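PDB 6R2M: glycoside transferase from Listeria monocytogenes, which probably hydrolyses glycosidic bonds in an extracellular polysaccharide, and may have transferase activity. Local coordinates for residues I100-D103 and F104-T107; Y122-M125 and A126-L130; T275-A278 and K279-K282. All blocks are in the same frame, centred on the assembly; numbering follows the deposited sequence.

Contact 1: I100-D103 and F104-T107; sequences IVDD and FRIT
Asp-102 OD1 is gripped by two donors: Arg-105 NH1, at 2.9 Å in a salt bridge, and water 2. The arginine nitrogen comes to the anti side of the carboxylate oxygen, which lies almost in the guanidinium plane, while the two flat groups are turned 42° apart. Water 2 closes a ring by also accepting from Arg-105 NH2. Water 1 makes a second bridge, accepting from Arg-105 NH1 and donating to Asp-102 O, 3.0 Å from the water oxygen. The arginine chain starts with CG anti to the backbone N (chi1 -176°) and bends at chi3, which swings the guanidinium back beside Asp-102; Val-101 O lies over one of its faces. This is an i to i+3 ion pair on the first turns of helix 100-116; Arg-105 touches Glu-51, Leu-55 and Glu-58 of helix 50-62, and Asp-102 also touches Glu-51. Elsewhere round the helix, Phe-104 lies alongside Ile-100, with CE2 4.0 Å from Ile-100 CD1, and Ile-100 O sits 3.2 Å above the ring plane, offset toward the rim. The buried carboxylate of Asp-103 is hydrogen-bonded through OD2 to Thr-133 and Asn-98. Asp-103 O accepts from Thr-107 N at 2.9 Å, with Thr-107 OG1 3.0 Å from it.

Contact 2: Y122-M125 and A126-L130; sequences YKKM and ADKIL
Lys-128 curls back toward Lys-124 through its torsions: CG stands beside the backbone N, chi2 is nearly eclipsed at -22°, and a further bend at chi4 (-97°) folds NZ down onto Lys-124 O. Lys-128 NZ lies 2.7 Å from Lys-124 O and meets the carbonyl from its flank, at a C=O...N angle of 115°. Lys-124 O thus takes two donors from one residue, NZ and the backbone Lys-128 N at 3.2 Å, and the aliphatic part of Lys-128 wraps the same oxygen, CG coming to 3.1 Å. Two successive turns of helix 120-136 meet here, and the helix has a charged solvent side and an apolar inner side. On the charged side Lys-124 and Asp-127 run side by side, and Lys-128 NZ makes a long salt bridge to Asp-127 OD2, 3.9 Å away. Water 3 donates to Asp-127 OD1 and accepts from Lys-123 NZ; the same carboxylate oxygen is hydrogen-bonded to Tyr-111 of helix 100-116. On the apolar side the extended Met-125 lies alongside Ile-129, its CG 4.0 Å from Ile-129 CD1, and packs against Val-73 and Leu-76 of helix 66-79. Tyr-122 adds edge-to-face contacts with Phe-69 and Phe-119.

Contact 3: T275-A278 and K279-K282; sequences TNQA and KNGK
Side-chain amides make the polar link between Gln-277 and Asn-280: Asn-280 ND2 donates to Gln-277 OE1 over 3.1 Å. The bond is bent, with an N-H...O angle of 142°. The acceptor lies close to the plane of the asparagine amide, yet the donor stands above the carbonyl plane of the glutamine, and the two amide planes are turned 61° against each other. The other end of the glutamine amide is used as well, Gln-277 NE2 donating to Thr-275 OG1 at 3.1 Å, slightly tilted from the amide plane. Both amide atoms have further partners on helix 228-241, NE2 bonding to Asp-231 and OE1 to Gln-235, so four groups together fix the rotation of this amide and tie the turn to that helix.

Backbone bonds open the next helix. Gln-277 occupies the N-cap of helix 278-290, and its carbonyl oxygen receives Gly-281 N at 2.9 Å; Ala-278 O then receives Lys-282 N at 3.0 Å. The loop is a short connection between helix 262-274 and helix 278-290. Thr-275 is the first residue to leave helical geometry after helix 262-274, with its hydroxyl still hydrogen-bonded to Tyr-271 O, and Asn-276 adopts a left-handed backbone conformation that turns the chain before the new helix begins.

The remaining contacts are van der Waals ones. Lys-282 folds over the first turn, CG lying 3.3 Å from Ala-278 O; the bend at chi3 leaves CE 3.7 Å from Ala-278 O. On the inner side, Gln-277 and Asn-280 both rest against Phe-272 of the preceding helix, and Gln-277 also touches Tyr-271. The lysines and Ala-278 occupy the solvent side.

In chain order the contacts run 1, 2, 3, each on consecutive turns of a helix or at its start. Contacts 1 and 2 lie on successive helices, 100-116 and 120-136, with centres 11 Å apart, and they touch: Thr-107 CG2 meets Ile-129 CG2 at 3.8 Å, and Phe-104 packs on Leu-130. Contact 1 is buried, its centre about 8 Å from the centre of the molecule, contact 2 farther out at about 19 Å. Contact 3, where helix 262-274 passes into helix 278-290, is remote, its centre 27 Å from that of contact 1 and 35 Å from that of contact 2. The succession of paired helices is consistent with the alpha/alpha barrel of related glycoside hydrolases.

Contact 1: I100-D103 and F104-T107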
loop_
_atom_site.group_PDB
_atom_site.type_symbol
_atom_site.label_atom_id
_atom_site.label_comp_id
_atom_site.label_asym_id
_atom_site.label_seq_id
_atom_site.Cartn_x
_atom_site.Cartn_y
_atom_site.Cartn_z
ATOM N N ILE A 100 5.851 8.707 -2.062
ATOM C CA ILE A 100 5.059 9.132 -0.904
ATOM C C ILE A 100 4.201 7.995 -0.371
ATOM O O ILE A 100 3.982 7.904 0.839
ATOM C CB ILE A 100 4.198 10.379 -1.192
ATOM C CG1 ILE A 100 3.142 10.127 -2.283
ATOM C CG2 ILE A 100 5.081 11.586 -1.454
ATOM C CD1 ILE A 100 2.234 11.353 -2.546
ATOM N N VAL A 101 3.728 7.101 -1.244
ATOM C CA VAL A 101 2.869 6.007 -0.793
ATOM C C VAL A 101 3.609 5.136 0.215
ATOM O O VAL A 101 3.016 4.648 1.188
ATOM C CB VAL A 101 2.347 5.198 -2.004
ATOM C CG1 VAL A 101 3.502 4.573 -2.847
ATOM C CG2 VAL A 101 1.308 4.162 -1.579
ATOM N N ASP A 102 4.919 4.952 0.015
ATOM C CA ASP A 102 5.720 4.133 0.920
ATOM C C ASP A 102 6.046 4.870 2.211
ATOM O O ASP A 102 6.114 4.237 3.279
ATOM C CB ASP A 102 6.997 3.664 0.210
ATOM C CG ASP A 102 6.690 2.803 -1.017
ATOM O OD1 ASP A 102 5.668 2.084 -0.998
ATOM O OD2 ASP A 102 7.448 2.853 -2.013
ATOM N N ASP A 103 6.232 6.200 2.145
ATOM C CA ASP A 103 6.406 6.979 3.366
ATOM C C ASP A 103 5.157 6.904 4.221
ATOM O O ASP A 103 5.240 6.708 5.434
ATOM C CB ASP A 103 6.680 8.452 3.064
ATOM C CG ASP A 103 7.932 8.684 2.262
ATOM O OD1 ASP A 103 8.708 7.735 2.017
ATOM O OD2 ASP A 103 8.132 9.862 1.886
ATOM N N PHE A 104 3.989 7.082 3.585
ATOM C CA PHE A 104 2.700 7.029 4.278
ATOM C C PHE A 104 2.518 5.693 4.986
ATOM O O PHE A 104 2.081 5.636 6.141
ATOM C CB PHE A 104 1.550 7.237 3.282
ATOM C CG PHE A 104 1.434 8.629 2.726
ATOM C CD1 PHE A 104 1.916 9.739 3.416
ATOM C CD2 PHE A 104 0.826 8.813 1.486
ATOM C CE1 PHE A 104 1.784 11.012 2.871
ATOM C CE2 PHE A 104 0.691 10.065 0.942
ATOM C CZ PHE A 104 1.172 11.177 1.643
ATOM N N ARG A 105 2.834 4.603 4.296
ATOM C CA ARG A 105 2.656 3.279 4.882
ATOM C C ARG A 105 3.567 3.086 6.087
ATOM O O ARG A 105 3.132 2.596 7.129
ATOM C CB ARG A 105 2.927 2.199 3.835
ATOM C CG ARG A 105 2.649 0.809 4.386
ATOM C CD ARG A 105 3.014 -0.265 3.374
ATOM N NE ARG A 105 2.249 -0.119 2.134
ATOM C CZ ARG A 105 2.737 0.360 0.997
ATOM N NH1 ARG A 105 3.998 0.785 0.913
ATOM N NH2 ARG A 105 1.953 0.426 -0.070
ATOM N N ILE A 106 4.831 3.492 5.970
ATOM C CA ILE A 106 5.791 3.277 7.047
ATOM C C ILE A 106 5.430 4.129 8.258
ATOM O O ILE A 106 5.460 3.651 9.398
ATOM C CB ILE A 106 7.216 3.565 6.539
ATOM C CG1 ILE A 106 7.681 2.382 5.672
ATOM C CG2 ILE A 106 8.196 3.773 7.696
ATOM C CD1 ILE A 106 8.880 2.676 4.761
ATOM N N THR A 107 5.106 5.412 8.034
ATOM C CA THR A 107 4.783 6.272 9.165
ATOM C C THR A 107 3.490 5.833 9.829
ATOM O O THR A 107 3.397 5.853 11.056
ATOM C CB THR A 107 4.694 7.741 8.747
ATOM O OG1 THR A 107 3.721 7.913 7.703
ATOM C CG2 THR A 107 6.050 8.223 8.270
HETATM O O HOH W 1 6.158 1.300 2.763
HETATM O O HOH W 2 3.398 0.949 -2.663
#

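Contact 2: Y122-M125 and A126-L130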
loop_
_atom_site.group_PDB
_atom_site.type_symbol
_atom_site.label_atom_id
_atom_site.label_comp_id
_atom_site.label_asym_id
_atom_site.label_seq_id
_atom_site.Cartn_x
_atom_site.Cartn_y
_atom_site.Cartn_z
ATOM N N TYR A 122 8.646 5.595 18.475
ATOM C CA TYR A 122 8.143 5.326 17.127
ATOM C C TYR A 122 7.260 6.472 16.639
ATOM O O TYR A 122 7.273 6.832 15.458
ATOM C CB TYR A 122 7.346 4.014 17.094
ATOM C CG TYR A 122 8.148 2.740 17.262
ATOM C CD1 TYR A 122 9.499 2.671 16.933
ATOM C CD2 TYR A 122 7.532 1.592 17.740
ATOM C CE1 TYR A 122 10.212 1.479 17.087
ATOM C CE2 TYR A 122 8.223 0.417 17.892
ATOM C CZ TYR A 122 9.555 0.359 17.565
ATOM O OH TYR A 122 10.225 -0.826 17.743
ATOM N N LYS A 123 6.482 7.054 17.534
ATOM C CA LYS A 123 5.575 8.146 17.120
ATOM C C LYS A 123 6.406 9.367 16.735
ATOM O O LYS A 123 6.079 9.999 15.794
ATOM C CB LYS A 123 4.654 8.547 18.281
ATOM C CG LYS A 123 3.728 9.736 18.040
ATOM C CD LYS A 123 2.680 9.784 19.097
ATOM C CE LYS A 123 1.394 10.468 18.684
ATOM N NZ LYS A 123 1.695 11.909 18.536
ATOM N N LYS A 124 7.439 9.646 17.523
ATOM C CA LYS A 124 8.246 10.823 17.220
ATOM C C LYS A 124 9.050 10.627 15.946
ATOM O O LYS A 124 9.268 11.592 15.197
ATOM C CB LYS A 124 9.174 11.164 18.391
ATOM C CG LYS A 124 8.477 11.255 19.742
ATOM C CD LYS A 124 7.185 12.049 19.686
ATOM C CE LYS A 124 6.505 12.102 21.063
ATOM N NZ LYS A 124 5.382 13.100 21.102
ATOM N N MET A 125 9.475 9.389 15.684
ATOM C CA MET A 125 10.135 9.070 14.425
ATOM C C MET A 125 9.202 9.309 13.248
ATOM O O MET A 125 9.597 9.915 12.247
ATOM C CB MET A 125 10.620 7.618 14.449
ATOM C CG MET A 125 11.286 7.171 13.175
ATOM S SD MET A 125 11.880 5.463 13.373
ATOM C CE MET A 125 12.426 5.077 11.724
ATOM N N ALA A 126 7.950 8.861 13.363
ATOM C CA ALA A 126 6.994 9.054 12.278
ATOM C C ALA A 126 6.682 10.531 12.068
ATOM O O ALA A 126 6.556 10.980 10.917
ATOM C CB ALA A 126 5.724 8.259 12.560
ATOM N N ASP A 127 6.567 11.300 13.165
ATOM C CA ASP A 127 6.344 12.747 13.061
ATOM C C ASP A 127 7.408 13.386 12.181
ATOM O O ASP A 127 7.109 14.224 11.316
ATOM C CB ASP A 127 6.390 13.420 14.444
ATOM C CG ASP A 127 5.145 13.193 15.309
ATOM O OD1 ASP A 127 4.104 12.706 14.838
ATOM O OD2 ASP A 127 5.227 13.546 16.518
ATOM N N LYS A 128 8.667 13.017 12.422
ATOM C CA LYS A 128 9.792 13.663 11.751
ATOM C C LYS A 128 9.801 13.304 10.277
ATOM O O LYS A 128 9.959 14.176 9.412
ATOM C CB LYS A 128 11.119 13.252 12.405
ATOM C CG LYS A 128 11.257 13.558 13.882
ATOM C CD LYS A 128 10.314 14.648 14.333
ATOM C CE LYS A 128 10.194 14.683 15.837
ATOM N NZ LYS A 128 9.056 13.981 16.356
ATOM N N ILE A 129 9.613 12.018 9.973
ATOM C CA ILE A 129 9.611 11.581 8.580
ATOM C C ILE A 129 8.434 12.199 7.837
ATOM O O ILE A 129 8.584 12.747 6.740
ATOM C CB ILE A 129 9.583 10.045 8.500
ATOM C CG1 ILE A 129 10.900 9.464 9.002
ATOM C CG2 ILE A 129 9.350 9.578 7.063
ATOM C CD1 ILE A 129 10.817 7.973 9.274
ATOM N N LEU A 130 7.238 12.115 8.424
ATOM C CA LEU A 130 6.041 12.514 7.688
ATOM C C LEU A 130 5.991 14.024 7.486
ATOM O O LEU A 130 5.540 14.499 6.436
ATOM C CB LEU A 130 4.792 12.002 8.412
ATOM C CG LEU A 130 3.441 12.169 7.718
ATOM C CD1 LEU A 130 3.487 11.574 6.339
ATOM C CD2 LEU A 130 2.356 11.528 8.556
HETATM O O HOH W 3 1.548 12.919 15.801
#

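Contact 3: T275-A278 and K279-K282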
loop_
_atom_site.group_PDB
_atom_site.type_symbol
_atom_site.label_atom_id
_atom_site.label_comp_id
_atom_site.label_asym_id
_atom_site.label_seq_id
_atom_site.Cartn_x
_atom_site.Cartn_y
_atom_site.Cartn_z
ATOM N N THR A 275 -17.153 -0.437 2.632
ATOM C CA THR A 275 -18.296 0.212 2.003
ATOM C C THR A 275 -19.604 -0.532 2.245
ATOM O O THR A 275 -20.581 -0.302 1.523
ATOM C CB THR A 275 -18.038 0.382 0.508
ATOM O OG1 THR A 275 -17.892 -0.907 -0.117
ATOM C CG2 THR A 275 -16.758 1.172 0.308
ATOM N N ASN A 276 -19.631 -1.413 3.245
ATOM C CA ASN A 276 -20.859 -2.066 3.692
ATOM C C ASN A 276 -21.432 -2.962 2.600
ATOM O O ASN A 276 -22.632 -2.954 2.321
ATOM C CB ASN A 276 -21.885 -1.030 4.163
ATOM C CG ASN A 276 -22.991 -1.641 5.000
ATOM O OD1 ASN A 276 -22.775 -2.629 5.704
ATOM N ND2 ASN A 276 -24.183 -1.055 4.929
ATOM N N GLN A 277 -20.559 -3.728 1.955
ATOM C CA GLN A 277 -20.960 -4.684 0.930
ATOM C C GLN A 277 -20.535 -6.071 1.386
ATOM O O GLN A 277 -19.606 -6.656 0.835
ATOM C CB GLN A 277 -20.346 -4.314 -0.427
ATOM C CG GLN A 277 -20.662 -2.901 -0.884
ATOM C CD GLN A 277 -20.338 -2.665 -2.350
ATOM O OE1 GLN A 277 -20.837 -3.363 -3.244
ATOM N NE2 GLN A 277 -19.482 -1.683 -2.602
ATOM N N ALA A 278 -21.227 -6.593 2.402
ATOM C CA ALA A 278 -20.741 -7.787 3.093
ATOM C C ALA A 278 -20.780 -9.025 2.201
ATOM O O ALA A 278 -19.870 -9.860 2.252
ATOM C CB ALA A 278 -21.557 -8.017 4.369
ATOM N N LYS A 279 -21.823 -9.169 1.382
ATOM C CA LYS A 279 -21.903 -10.326 0.497
ATOM C C LYS A 279 -20.767 -10.322 -0.518
ATOM O O LYS A 279 -20.110 -11.349 -0.743
ATOM C CB LYS A 279 -23.256 -10.355 -0.207
ATOM C CG LYS A 279 -23.459 -11.578 -1.084
ATOM C CD LYS A 279 -24.895 -11.630 -1.589
ATOM C CE LYS A 279 -25.873 -11.389 -0.439
ATOM N NZ LYS A 279 -27.295 -11.333 -0.877
ATOM N N ASN A 280 -20.521 -9.167 -1.140
ATOM C CA ASN A 280 -19.422 -9.068 -2.090
ATOM C C ASN A 280 -18.086 -9.305 -1.404
ATOM O O ASN A 280 -17.185 -9.921 -1.989
ATOM C CB ASN A 280 -19.435 -7.703 -2.780
ATOM C CG ASN A 280 -20.512 -7.596 -3.847
ATOM O OD1 ASN A 280 -21.001 -8.603 -4.356
ATOM N ND2 ASN A 280 -20.886 -6.367 -4.188
ATOM N N GLY A 281 -17.943 -8.835 -0.157
ATOM C CA GLY A 281 -16.701 -9.041 0.569
ATOM C C GLY A 281 -16.447 -10.497 0.901
ATOM O O GLY A 281 -15.296 -10.928 0.940
ATOM N N LYS A 282 -17.515 -11.266 1.158
ATOM C CA LYS A 282 -17.380 -12.716 1.314
ATOM C C LYS A 282 -16.901 -13.366 0.021
ATOM O O LYS A 282 -16.034 -14.253 0.040
ATOM C CB LYS A 282 -18.720 -13.321 1.730
ATOM C CG LYS A 282 -19.169 -13.004 3.141
ATOM C CD LYS A 282 -20.488 -13.710 3.461
ATOM C CE LYS A 282 -21.578 -12.707 3.826
ATOM N NZ LYS A 282 -21.906 -12.716 5.283
#